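Local coordinates for protein 2'-deoxycytidine 5'-triphosphate deaminase (Agrobacterium tumefaciens, PDB 2R9Q) that probably catalyses the hydrolytic deamination of dCTP to dUTP, which supplies the precursor for thymidine nucleotide synthesis, at residues B[60-66]-B[126-131]; B[100-106]-B[136-142]; B[45-49]-B[157-161]; B[53-58]-B[90-94]. All coordinates share one frame; numbering follows the deposited sequence.

Contact 1: residues B[60-66]-B[126-131]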
loop_
_atom_site.group_PDB
_atom_site.type_symbol
_atom_site.label_atom_id
_atom_site.label_comp_id
_atom_site.label_asym_id
_atom_site.label_seq_id
_atom_site.Cartn_x
_atom_site.Cartn_y
_atom_site.Cartn_z
ATOM N N PRO B 60 -12.838 -20.691 -15.695
ATOM C CA PRO B 60 -13.732 -21.835 -15.569
ATOM C C PRO B 60 -13.059 -23.133 -16.006
ATOM O O PRO B 60 -13.061 -24.108 -15.274
ATOM C CB PRO B 60 -14.884 -21.482 -16.515
ATOM C CG PRO B 60 -14.856 -20.041 -16.563
ATOM C CD PRO B 60 -13.449 -19.615 -16.480
ATOM N N GLY B 61 -12.472 -23.093 -17.193
ATOM C CA GLY B 61 -11.825 -24.238 -17.803
ATOM C C GLY B 61 -12.784 -25.059 -18.651
ATOM O O GLY B 61 -14.021 -24.846 -18.582
ATOM N N PRO B 62 -12.217 -25.988 -19.459
ATOM C CA PRO B 62 -12.913 -26.894 -20.380
ATOM C C PRO B 62 -13.968 -27.780 -19.722
ATOM O O PRO B 62 -13.719 -28.358 -18.664
ATOM C CB PRO B 62 -11.776 -27.749 -20.949
ATOM C CG PRO B 62 -10.559 -26.938 -20.790
ATOM C CD PRO B 62 -10.758 -26.188 -19.524
ATOM N N GLY B 63 -15.146 -27.843 -20.333
ATOM C CA GLY B 63 -16.283 -28.552 -19.762
ATOM C C GLY B 63 -16.662 -28.142 -18.344
ATOM O O GLY B 63 -17.112 -28.981 -17.564
ATOM N N THR B 64 -16.484 -26.860 -18.005
ATOM C CA THR B 64 -16.920 -26.332 -16.713
ATOM C C THR B 64 -17.866 -25.149 -16.889
ATOM O O THR B 64 -17.504 -24.158 -17.514
ATOM C CB THR B 64 -15.742 -25.845 -15.827
ATOM O OG1 THR B 64 -14.715 -26.846 -15.752
ATOM C CG2 THR B 64 -16.250 -25.487 -14.419
ATOM N N ARG B 65 -19.076 -25.273 -16.340
ATOM C CA ARG B 65 -20.019 -24.158 -16.243
ATOM C C ARG B 65 -19.553 -23.161 -15.188
ATOM O O ARG B 65 -19.052 -23.545 -14.143
ATOM C CB ARG B 65 -21.430 -24.639 -15.901
ATOM C CG ARG B 65 -22.036 -25.616 -16.917
ATOM C CD ARG B 65 -23.521 -25.846 -16.676
ATOM N NE ARG B 65 -23.814 -26.219 -15.287
ATOM C CZ ARG B 65 -24.956 -25.963 -14.634
ATOM N NH1 ARG B 65 -25.964 -25.311 -15.224
ATOM N NH2 ARG B 65 -25.085 -26.351 -13.368
ATOM N N VAL B 66 -19.716 -21.873 -15.480
ATOM C CA VAL B 66 -19.341 -20.829 -14.529
ATOM C C VAL B 66 -20.075 -21.024 -13.191
ATOM O O VAL B 66 -19.471 -20.869 -12.123
ATOM C CB VAL B 66 -19.577 -19.397 -15.099
ATOM C CG1 VAL B 66 -19.363 -18.365 -14.016
ATOM C CG2 VAL B 66 -18.668 -19.130 -16.295
ATOM N N MET B 126 -16.734 -13.540 -18.693
ATOM C CA MET B 126 -16.504 -14.978 -18.790
ATOM C C MET B 126 -17.697 -15.760 -19.364
ATOM O O MET B 126 -18.859 -15.375 -19.224
ATOM C CB MET B 126 -15.957 -15.594 -17.483
ATOM C CG MET B 126 -16.629 -15.182 -16.210
ATOM S SD MET B 126 -15.823 -15.788 -14.707
ATOM C CE MET B 126 -16.048 -17.533 -14.801
ATOM N N THR B 127 -17.331 -16.815 -20.099
ATOM C CA THR B 127 -18.230 -17.790 -20.670
ATOM C C THR B 127 -18.066 -19.134 -19.948
ATOM O O THR B 127 -17.052 -19.393 -19.304
ATOM C CB THR B 127 -18.006 -18.023 -22.212
ATOM O OG1 THR B 127 -16.650 -18.399 -22.487
ATOM C CG2 THR B 127 -18.373 -16.879 -23.017
ATOM N N ASP B 128 -19.092 -19.972 -20.052
ATOM C CA ASP B 128 -18.980 -21.399 -19.714
ATOM C C ASP B 128 -17.840 -22.007 -20.539
ATOM O O ASP B 128 -17.651 -21.654 -21.709
ATOM C CB ASP B 128 -20.279 -22.148 -20.029
ATOM C CG ASP B 128 -21.414 -21.893 -19.013
ATOM O OD1 ASP B 128 -21.261 -21.158 -18.003
ATOM O OD2 ASP B 128 -22.496 -22.471 -19.245
ATOM N N ASN B 129 -17.068 -22.895 -19.914
ATOM C CA ASN B 129 -15.966 -23.604 -20.569
ATOM C C ASN B 129 -14.788 -22.725 -20.965
ATOM O O ASN B 129 -13.950 -23.155 -21.735
ATOM C CB ASN B 129 -16.470 -24.385 -21.795
ATOM C CG ASN B 129 -17.723 -25.185 -21.496
ATOM O OD1 ASN B 129 -17.803 -25.869 -20.469
ATOM N ND2 ASN B 129 -18.722 -25.078 -22.374
ATOM N N ALA B 130 -14.702 -21.527 -20.378
ATOM C CA ALA B 130 -13.727 -20.504 -20.767
ATOM C C ALA B 130 -12.255 -20.816 -20.425
ATOM O O ALA B 130 -11.913 -21.274 -19.334
ATOM C CB ALA B 130 -14.146 -19.113 -20.195
ATOM N N GLN B 131 -11.403 -20.562 -21.408
ATOM C CA GLN B 131 -9.952 -20.706 -21.297
ATOM C C GLN B 131 -9.267 -19.357 -21.409
ATOM O O GLN B 131 -8.128 -19.190 -21.011
ATOM C CB GLN B 131 -9.444 -21.650 -22.384
ATOM C CG GLN B 131 -9.749 -23.094 -22.080
ATOM C CD GLN B 131 -9.533 -23.993 -23.275
ATOM O OE1 GLN B 131 -8.513 -23.879 -23.965
ATOM N NE2 GLN B 131 -10.475 -24.899 -23.525
#
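Met126 and Asp128 reach the 60-66 loop through different torsions. In Met126, CG sits between the backbone N and the carbonyl carbon (chi1 45°), and a bend at the last torsion carries CE between Pro60 and Val66. CE lies 3.3 Å from Pro60 CG and 3.4 Å from Val66 CG2, so the packing is tight. In Asp128, CG stands beside its own backbone N (chi1 -76°). This puts OD1 3.0 Å from Val66 N. The hydrogen bond is nearly straight at 168°, but the N-H arrives from above the carboxylate plane. Val66 begins helix 66-71, so the carboxylate probably has a favourable charge at the helix start. Arg65 runs alongside Asp128, yet its guanidinium is turned to Asp68, its salt-bridge partner.

Backbone bonds join the rest. Gly61 N donates to Ala130 O at 2.9 Å, and Asn129 N donates to Thr64 O at 2.7 Å. Asn129 CA adds a C-H contact to Gly61 O at 3.0 Å. At the outer end Gln131 crosses Pro62 at about a right angle, with NE2 3.4 Å from Pro62 CG. The arrangement is a pair of facing type II turns, Gly61 to Thr64 and Thr127 to Ala130. It joins the end of strand 121-127 to the loop that leads into helix 66-71, where Arg65 holds the N-cap position, in a beta-rich domain of the dUTPase clan.

Contact 2: residues B[100-106]-B[136-142]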
loop_
_atom_site.group_PDB
_atom_site.type_symbol
_atom_site.label_atom_id
_atom_site.label_comp_id
_atom_site.label_asym_id
_atom_site.label_seq_id
_atom_site.Cartn_x
_atom_site.Cartn_y
_atom_site.Cartn_z
ATOM N N LEU B 100 -26.492 -15.885 -24.951
ATOM C CA LEU B 100 -26.211 -16.124 -26.356
ATOM C C LEU B 100 -26.609 -17.525 -26.849
ATOM O O LEU B 100 -26.606 -18.491 -26.096
ATOM C CB LEU B 100 -24.729 -15.848 -26.652
ATOM C CG LEU B 100 -24.195 -14.428 -26.415
ATOM C CD1 LEU B 100 -22.679 -14.443 -26.539
ATOM C CD2 LEU B 100 -24.837 -13.372 -27.368
ATOM N N ALA B 101 -27.008 -17.568 -28.120
ATOM C CA ALA B 101 -27.055 -18.774 -28.946
ATOM C C ALA B 101 -26.543 -18.352 -30.349
ATOM O O ALA B 101 -27.304 -18.059 -31.264
ATOM C CB ALA B 101 -28.456 -19.328 -28.995
ATOM N N LEU B 102 -25.224 -18.279 -30.477
ATOM C CA LEU B 102 -24.558 -17.767 -31.678
ATOM C C LEU B 102 -24.548 -18.748 -32.882
ATOM O O LEU B 102 -24.279 -19.945 -32.716
ATOM C CB LEU B 102 -23.114 -17.377 -31.332
ATOM C CG LEU B 102 -22.756 -15.891 -31.133
ATOM C CD1 LEU B 102 -23.854 -15.098 -30.456
ATOM C CD2 LEU B 102 -21.426 -15.795 -30.373
ATOM N N PRO B 103 -24.821 -18.234 -34.101
ATOM C CA PRO B 103 -24.521 -18.970 -35.339
ATOM C C PRO B 103 -23.082 -19.494 -35.346
ATOM O O PRO B 103 -22.183 -18.765 -34.932
ATOM C CB PRO B 103 -24.690 -17.909 -36.431
ATOM C CG PRO B 103 -25.639 -16.911 -35.862
ATOM C CD PRO B 103 -25.435 -16.924 -34.365
ATOM N N ALA B 104 -22.864 -20.720 -35.825
ATOM C CA ALA B 104 -21.558 -21.395 -35.745
ATOM C C ALA B 104 -20.375 -20.676 -36.430
ATOM O O ALA B 104 -19.212 -20.975 -36.129
ATOM C CB ALA B 104 -21.670 -22.838 -36.268
ATOM N N ASP B 105 -20.679 -19.752 -37.347
ATOM C CA ASP B 105 -19.652 -18.894 -37.995
ATOM C C ASP B 105 -19.390 -17.539 -37.282
ATOM O O ASP B 105 -18.509 -16.771 -37.683
ATOM C CB ASP B 105 -19.996 -18.663 -39.483
ATOM C CG ASP B 105 -21.279 -17.846 -39.698
ATOM O OD1 ASP B 105 -22.294 -18.045 -38.986
ATOM O OD2 ASP B 105 -21.275 -17.005 -40.623
ATOM N N MET B 106 -20.173 -17.277 -36.237
ATOM C CA MET B 106 -20.170 -16.020 -35.511
ATOM C C MET B 106 -19.519 -16.212 -34.149
ATOM O O MET B 106 -19.883 -17.113 -33.391
ATOM C CB MET B 106 -21.602 -15.498 -35.339
ATOM C CG MET B 106 -21.702 -14.083 -34.783
ATOM S SD MET B 106 -23.384 -13.478 -34.567
ATOM C CE MET B 106 -23.983 -13.562 -36.279
ATOM N N ILE B 136 -15.719 -14.905 -26.738
ATOM C CA ILE B 136 -16.836 -15.789 -26.913
ATOM C C ILE B 136 -16.526 -16.629 -28.180
ATOM O O ILE B 136 -16.318 -16.078 -29.275
ATOM C CB ILE B 136 -18.147 -14.999 -27.044
ATOM C CG1 ILE B 136 -18.369 -14.110 -25.815
ATOM C CG2 ILE B 136 -19.346 -15.939 -27.182
ATOM C CD1 ILE B 136 -17.566 -12.854 -25.750
ATOM N N PRO B 137 -16.453 -17.970 -28.029
ATOM C CA PRO B 137 -16.117 -18.809 -29.193
ATOM C C PRO B 137 -17.173 -18.762 -30.293
ATOM O O PRO B 137 -18.307 -18.397 -30.032
ATOM C CB PRO B 137 -16.008 -20.210 -28.608
ATOM C CG PRO B 137 -15.955 -20.033 -27.132
ATOM C CD PRO B 137 -16.661 -18.778 -26.817
ATOM N N ALA B 138 -16.752 -19.079 -31.516
ATOM C CA ALA B 138 -17.651 -19.224 -32.655
ATOM C C ALA B 138 -18.727 -20.203 -32.258
ATOM O O ALA B 138 -18.419 -21.295 -31.820
ATOM C CB ALA B 138 -16.918 -19.686 -33.916
ATOM N N GLY B 139 -19.977 -19.763 -32.340
ATOM C CA GLY B 139 -21.120 -20.625 -32.105
ATOM C C GLY B 139 -21.560 -20.805 -30.669
ATOM O O GLY B 139 -22.371 -21.669 -30.394
ATOM N N TYR B 140 -21.065 -19.958 -29.766
ATOM C CA TYR B 140 -21.293 -20.117 -28.338
ATOM C C TYR B 140 -22.773 -19.977 -27.978
ATOM O O TYR B 140 -23.444 -19.006 -28.354
ATOM C CB TYR B 140 -20.440 -19.108 -27.520
ATOM C CG TYR B 140 -20.667 -19.161 -26.000
ATOM C CD1 TYR B 140 -20.046 -20.135 -25.215
ATOM C CD2 TYR B 140 -21.503 -18.225 -25.356
ATOM C CE1 TYR B 140 -20.277 -20.190 -23.844
ATOM C CE2 TYR B 140 -21.732 -18.274 -24.004
ATOM C CZ TYR B 140 -21.122 -19.253 -23.243
ATOM O OH TYR B 140 -21.345 -19.310 -21.871
ATOM N N THR B 141 -23.242 -20.977 -27.235
ATOM C CA THR B 141 -24.538 -20.999 -26.591
ATOM C C THR B 141 -24.290 -21.009 -25.119
ATOM O O THR B 141 -23.582 -21.906 -24.617
ATOM C CB THR B 141 -25.337 -22.261 -26.918
ATOM O OG1 THR B 141 -25.580 -22.289 -28.318
ATOM C CG2 THR B 141 -26.681 -22.295 -26.169
ATOM N N GLY B 142 -24.894 -20.038 -24.422
ATOM C CA GLY B 142 -24.764 -19.959 -22.983
ATOM C C GLY B 142 -24.960 -18.603 -22.335
ATOM O O GLY B 142 -25.287 -17.610 -22.988
#
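Leu100, Leu102 and Ile136 form the apolar heart of this contact. Leu100 has CG anti to its carbonyl carbon (chi1 -61°), and CD1 meets Ile136 CG2 at 3.7 Å. The two side chains cross at about a right angle. The same CD1 lies at the edge of the Tyr140 ring, 4.1 Å from Tyr140 CD2. Leu102 adopts an unusual first torsion of -102°, away from the staggered positions. Its CB rests 3.4 Å from Tyr140 O, and CD2 reaches Ile136 CG2 at 3.8 Å. One methyl of Ile136 therefore serves both leucines. In Tyr140 the ring is anti to the backbone N, and its OH runs on to Pro143 O. Thr141 points to the other side of the strand pair, where its OG1 faces Ala101.

Main-chain bonds set the register. Leu100 and Gly142 form an antiparallel hydrogen-bonded pair, with Leu100 N to Gly142 O nearly straight at 176°. Ala101 and Thr141 are the following non-hydrogen-bonded pair. Leu102 N then binds Tyr140 O from above the carbonyl plane. Past the ladder a type I turn, Pro103 to Met106, meets a type II turn, Pro137 to Tyr140. Gly139 N donates to Met106 O at 2.9 Å, and Gly139 CA lies 3.7 Å from Ala104 CA. Main-chain bonds thus fix the register and hold the turns together, while apolar contacts, the Tyr140 ring edge among them, fill one face. The contact does not rest on any side-chain hydrogen bond between the segments.

Contact 3: residues B[45-49]-B[157-161]; sequences LRLGS and VRRGS
Leu47, Arg159 and Ser161 bury the most surface here. Leu47 is held at both backbone ends. Its N donates to Ser161 O at 3.0 Å, with the donor in the carbonyl plane. Its O accepts from Gly160 N at 2.9 Å. The side chain has CG anti to the carbonyl carbon (chi1 -49°). This sends Leu47 CD1 against Val157, 3.6 Å from Val157 CG2, the two side chains crossing at about a right angle. Ser161 CB closes on the same methyl, Leu47 CD1, at 3.8 Å.

Ser161 OG turns back into its own loop and accepts a hydrogen bond from Arg158 N at 3.0 Å. It is also bonded to Asp231. The loop is a type II turn from Arg158 to Ser161, with Gly160 at its third position.

Arg159 lies extended from CG to NE, and its stem passes over Leu47 O and beside Ser49. Arg159 NH1 donates to Ser49 OG at 2.9 Å. The bond is bent, 137° at the hydrogen, and Ser49 OG lies off the guanidinium edge, tilted out of its plane. The same NH1 also forms a salt bridge with Glu30. Arg46 directs its own guanidinium away, to Glu98 and Ser29, while its CG rests on Gly160 O.

The contact thus fastens the turn before strand 162-170 to the end of strand 42-46. Its polar groups do two jobs. Backbone bonds fix the register, while Arg158 and Ser161 reach Asp231 of the C-terminal domain, tying the two parts of the chain together.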
loop_
_atom_site.group_PDB
_atom_site.type_symbol
_atom_site.label_atom_id
_atom_site.label_comp_id
_atom_site.label_asym_id
_atom_site.label_seq_id
_atom_site.Cartn_x
_atom_site.Cartn_y
_atom_site.Cartn_z
ATOM N N LEU B 45 -23.725 -4.578 -22.222
ATOM C CA LEU B 45 -24.179 -5.672 -21.398
ATOM C C LEU B 45 -24.616 -5.123 -20.049
ATOM O O LEU B 45 -23.986 -4.232 -19.504
ATOM C CB LEU B 45 -23.063 -6.710 -21.209
ATOM C CG LEU B 45 -22.491 -7.398 -22.440
ATOM C CD1 LEU B 45 -21.152 -8.066 -22.047
ATOM C CD2 LEU B 45 -23.504 -8.382 -23.032
ATOM N N ARG B 46 -25.698 -5.669 -19.524
ATOM C CA ARG B 46 -26.293 -5.210 -18.300
ATOM C C ARG B 46 -26.155 -6.256 -17.219
ATOM O O ARG B 46 -26.327 -7.432 -17.467
ATOM C CB ARG B 46 -27.792 -4.926 -18.493
ATOM C CG ARG B 46 -28.158 -3.860 -19.499
ATOM C CD ARG B 46 -29.654 -3.759 -19.677
ATOM N NE ARG B 46 -30.229 -4.875 -20.445
ATOM C CZ ARG B 46 -31.511 -4.939 -20.819
ATOM N NH1 ARG B 46 -31.958 -5.983 -21.493
ATOM N NH2 ARG B 46 -32.347 -3.958 -20.532
ATOM N N LEU B 47 -25.891 -5.783 -16.012
ATOM C CA LEU B 47 -25.914 -6.601 -14.803
ATOM C C LEU B 47 -27.304 -7.126 -14.474
ATOM O O LEU B 47 -28.336 -6.419 -14.616
ATOM C CB LEU B 47 -25.393 -5.821 -13.575
ATOM C CG LEU B 47 -24.070 -5.048 -13.663
ATOM C CD1 LEU B 47 -23.689 -4.487 -12.290
ATOM C CD2 LEU B 47 -22.972 -5.898 -14.274
ATOM N N GLY B 48 -27.303 -8.380 -14.047
ATOM C CA GLY B 48 -28.457 -9.025 -13.448
ATOM C C GLY B 48 -28.699 -8.550 -12.008
ATOM O O GLY B 48 -28.160 -7.534 -11.582
ATOM N N SER B 49 -29.533 -9.300 -11.292
ATOM C CA SER B 49 -29.989 -8.964 -9.932
ATOM C C SER B 49 -29.109 -9.440 -8.750
ATOM O O SER B 49 -29.354 -9.046 -7.628
ATOM C CB SER B 49 -31.394 -9.537 -9.737
ATOM O OG SER B 49 -32.283 -9.078 -10.743
ATOM N N VAL B 157 -23.466 -0.096 -8.141
ATOM C CA VAL B 157 -24.055 -0.787 -9.292
ATOM C C VAL B 157 -25.384 -1.411 -8.929
ATOM O O VAL B 157 -25.690 -1.618 -7.768
ATOM C CB VAL B 157 -23.107 -1.885 -9.913
ATOM C CG1 VAL B 157 -21.733 -1.291 -10.212
ATOM C CG2 VAL B 157 -23.038 -3.173 -9.044
ATOM N N ARG B 158 -26.170 -1.723 -9.940
ATOM C CA ARG B 158 -27.454 -2.340 -9.754
ATOM C C ARG B 158 -27.873 -3.077 -11.006
ATOM O O ARG B 158 -27.186 -3.034 -12.033
ATOM C CB ARG B 158 -28.503 -1.281 -9.417
ATOM C CG ARG B 158 -28.622 -0.184 -10.485
ATOM C CD ARG B 158 -29.608 0.842 -10.093
ATOM N NE ARG B 158 -29.239 1.533 -8.868
ATOM C CZ ARG B 158 -28.379 2.540 -8.805
ATOM N NH1 ARG B 158 -27.770 2.970 -9.890
ATOM N NH2 ARG B 158 -28.120 3.126 -7.643
ATOM N N ARG B 159 -29.033 -3.728 -10.912
ATOM C CA ARG B 159 -29.631 -4.401 -12.047
ATOM C C ARG B 159 -29.774 -3.361 -13.150
ATOM O O ARG B 159 -30.300 -2.290 -12.928
ATOM C CB ARG B 159 -30.954 -5.041 -11.680
ATOM C CG ARG B 159 -31.579 -5.793 -12.817
ATOM C CD ARG B 159 -32.982 -6.269 -12.514
ATOM N NE ARG B 159 -33.631 -6.811 -13.722
ATOM C CZ ARG B 159 -33.455 -8.046 -14.199
ATOM N NH1 ARG B 159 -32.656 -8.917 -13.584
ATOM N NH2 ARG B 159 -34.088 -8.428 -15.297
ATOM N N GLY B 160 -29.242 -3.690 -14.316
ATOM C CA GLY B 160 -29.209 -2.789 -15.445
ATOM C C GLY B 160 -27.919 -2.052 -15.741
ATOM O O GLY B 160 -27.760 -1.553 -16.826
ATOM N N SER B 161 -27.005 -1.972 -14.778
ATOM C CA SER B 161 -25.768 -1.225 -14.950
ATOM C C SER B 161 -24.996 -1.774 -16.138
ATOM O O SER B 161 -25.006 -2.967 -16.396
ATOM C CB SER B 161 -24.924 -1.205 -13.665
ATOM O OG SER B 161 -25.558 -0.487 -12.624
#

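Contact 4: residues B[53-58]-B[90-94]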
loop_
_atom_site.group_PDB
_atom_site.type_symbol
_atom_site.label_atom_id
_atom_site.label_comp_id
_atom_site.label_asym_id
_atom_site.label_seq_id
_atom_site.Cartn_x
_atom_site.Cartn_y
_atom_site.Cartn_z
ATOM N N ARG B 53 -19.678 -12.183 -4.316
ATOM C CA ARG B 53 -18.425 -11.749 -3.814
ATOM C C ARG B 53 -17.523 -12.979 -3.680
ATOM O O ARG B 53 -17.913 -13.992 -3.134
ATOM C CB ARG B 53 -18.578 -10.992 -2.514
ATOM C CG ARG B 53 -17.281 -10.312 -2.121
ATOM C CD ARG B 53 -16.903 -10.643 -0.774
ATOM N NE ARG B 53 -15.762 -9.851 -0.312
ATOM C CZ ARG B 53 -14.581 -10.355 0.023
ATOM N NH1 ARG B 53 -14.322 -11.648 -0.087
ATOM N NH2 ARG B 53 -13.648 -9.557 0.461
ATOM N N VAL B 54 -16.356 -12.894 -4.304
ATOM C CA VAL B 54 -15.427 -14.019 -4.367
ATOM C C VAL B 54 -14.080 -13.628 -3.760
ATOM O O VAL B 54 -13.747 -12.465 -3.609
ATOM C CB VAL B 54 -15.326 -14.679 -5.820
ATOM C CG1 VAL B 54 -16.702 -15.223 -6.249
ATOM C CG2 VAL B 54 -14.714 -13.739 -6.885
ATOM N N ARG B 55 -13.373 -14.649 -3.332
ATOM C CA ARG B 55 -12.044 -14.561 -2.748
ATOM C C ARG B 55 -11.031 -14.309 -3.870
ATOM O O ARG B 55 -10.091 -13.573 -3.704
ATOM C CB ARG B 55 -11.800 -15.877 -1.977
ATOM C CG ARG B 55 -10.392 -16.313 -1.641
ATOM C CD ARG B 55 -10.028 -15.775 -0.308
ATOM N NE ARG B 55 -8.812 -16.313 0.265
ATOM C CZ ARG B 55 -8.694 -17.538 0.797
ATOM N NH1 ARG B 55 -9.702 -18.405 0.784
ATOM N NH2 ARG B 55 -7.535 -17.897 1.344
ATOM N N ALA B 56 -11.271 -14.901 -5.030
ATOM C CA ALA B 56 -10.396 -14.726 -6.169
ATOM C C ALA B 56 -11.110 -14.943 -7.495
ATOM O O ALA B 56 -12.051 -15.707 -7.578
ATOM C CB ALA B 56 -9.187 -15.680 -6.047
ATOM N N SER B 57 -10.629 -14.247 -8.516
ATOM C CA SER B 57 -10.858 -14.576 -9.918
ATOM C C SER B 57 -10.339 -15.982 -10.318
ATOM O O SER B 57 -9.378 -16.495 -9.771
ATOM C CB SER B 57 -10.170 -13.516 -10.791
ATOM O OG SER B 57 -10.232 -13.832 -12.167
ATOM N N PHE B 58 -10.992 -16.572 -11.298
ATOM C CA PHE B 58 -10.738 -17.937 -11.720
ATOM C C PHE B 58 -11.038 -18.105 -13.195
ATOM O O PHE B 58 -11.782 -17.336 -13.779
ATOM C CB PHE B 58 -11.584 -18.906 -10.892
ATOM C CG PHE B 58 -13.066 -18.694 -11.006
ATOM C CD1 PHE B 58 -13.824 -19.484 -11.840
ATOM C CD2 PHE B 58 -13.709 -17.725 -10.238
ATOM C CE1 PHE B 58 -15.180 -19.321 -11.926
ATOM C CE2 PHE B 58 -15.062 -17.538 -10.322
ATOM C CZ PHE B 58 -15.811 -18.334 -11.184
ATOM N N CYS B 90 -11.698 -5.694 -4.160
ATOM C CA CYS B 90 -12.642 -6.801 -3.931
ATOM C C CYS B 90 -13.121 -7.293 -5.256
ATOM O O CYS B 90 -13.210 -6.509 -6.173
ATOM C CB CYS B 90 -13.832 -6.368 -3.065
ATOM S SG CYS B 90 -13.371 -5.956 -1.400
ATOM N N VAL B 91 -13.416 -8.595 -5.325
ATOM C CA VAL B 91 -13.748 -9.265 -6.570
ATOM C C VAL B 91 -15.187 -9.769 -6.483
ATOM O O VAL B 91 -15.604 -10.378 -5.497
ATOM C CB VAL B 91 -12.713 -10.397 -6.926
ATOM C CG1 VAL B 91 -12.924 -10.942 -8.318
ATOM C CG2 VAL B 91 -11.283 -9.903 -6.756
ATOM N N TYR B 92 -15.949 -9.441 -7.508
ATOM C CA TYR B 92 -17.355 -9.811 -7.620
ATOM C C TYR B 92 -17.619 -10.455 -8.959
ATOM O O TYR B 92 -17.095 -10.014 -9.966
ATOM C CB TYR B 92 -18.270 -8.575 -7.454
ATOM C CG TYR B 92 -18.019 -7.753 -6.209
ATOM C CD1 TYR B 92 -18.667 -8.038 -5.018
ATOM C CD2 TYR B 92 -17.134 -6.697 -6.232
ATOM C CE1 TYR B 92 -18.440 -7.292 -3.887
ATOM C CE2 TYR B 92 -16.889 -5.939 -5.114
ATOM C CZ TYR B 92 -17.543 -6.230 -3.937
ATOM O OH TYR B 92 -17.285 -5.447 -2.839
ATOM N N ILE B 93 -18.394 -11.529 -8.968
ATOM C CA ILE B 93 -18.904 -12.123 -10.216
ATOM C C ILE B 93 -20.398 -11.821 -10.310
ATOM O O ILE B 93 -21.133 -11.956 -9.333
ATOM C CB ILE B 93 -18.654 -13.661 -10.338
ATOM C CG1 ILE B 93 -17.241 -14.048 -9.870
ATOM C CG2 ILE B 93 -18.880 -14.149 -11.768
ATOM C CD1 ILE B 93 -16.163 -13.538 -10.686
ATOM N N VAL B 94 -20.813 -11.361 -11.493
ATOM C CA VAL B 94 -22.176 -10.915 -11.758
ATOM C C VAL B 94 -22.725 -11.566 -13.031
ATOM O O VAL B 94 -22.215 -11.304 -14.129
ATOM C CB VAL B 94 -22.260 -9.384 -11.836
ATOM C CG1 VAL B 94 -23.677 -8.949 -12.083
ATOM C CG2 VAL B 94 -21.728 -8.789 -10.564
HETATM O O HOH W 1 -12.803 -10.197 -2.803
#
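Arg53 CG meets the Tyr92 ring obliquely, 3.7 Å from Tyr92 CE1, in the antiparallel sheet of the N-terminal dUTPase-clan domain, where strands 50-54 and 91-101 are neighbours. The guanidinium plane stands 85° from the ring plane. A water lies over the centre of one guanidinium face, its O 3.3 Å from Arg53 CZ. Cys90 SG approaches the group obliquely, 4.1 Å from Arg53 NH2. The charged end has its main partner in Glu87 of the third subunit, a salt bridge. At the edge of the Phe58 ring, in its plane, sits Ala56 O. Phe58 also meets Phe73, and its CE2 touches Ile93 CG1.

Arg53 and Tyr92 form a non-hydrogen-bonded pair. On the opposite side of the strands from them, Val54 CG2 packs on Val91 CG1 at 3.6 Å. Val54 CG1, which is anti to the carbonyl carbon (chi1 -61°), reaches Ile93 CG1 at 3.8 Å. Val322 of the second subunit packs on Val91, so two neighbouring subunits reach this strand pair.

Val54 N donates to Val91 O in an almost straight bond, 177°. Beyond it the water over Arg53 spans the strands: it donates to Val54 O at 2.6 Å and accepts from Val91 N at 3.1 Å.

All four contacts lie in the N-terminal dCTP deaminase domain. Contacts 1 and 2 touch, with centres about 14 Å apart: Asp128 N and Tyr140 OH are 3.0 Å apart, probably a hydrogen bond. Contacts 1 and 4 meet where Met126 CE packs on Phe58 CE1 at 3.5 Å. Contacts 3 and 4 meet at Leu47 CD2 and Val94 CG1, 3.8 Å apart. Contacts 2 and 4 both use strand 91-101, yet their centres are about 25 Å apart. Contact 3 closes the longest loop, and the other three are nested inside it. Contact 1 crosses both contact 2 and contact 4 along the chain.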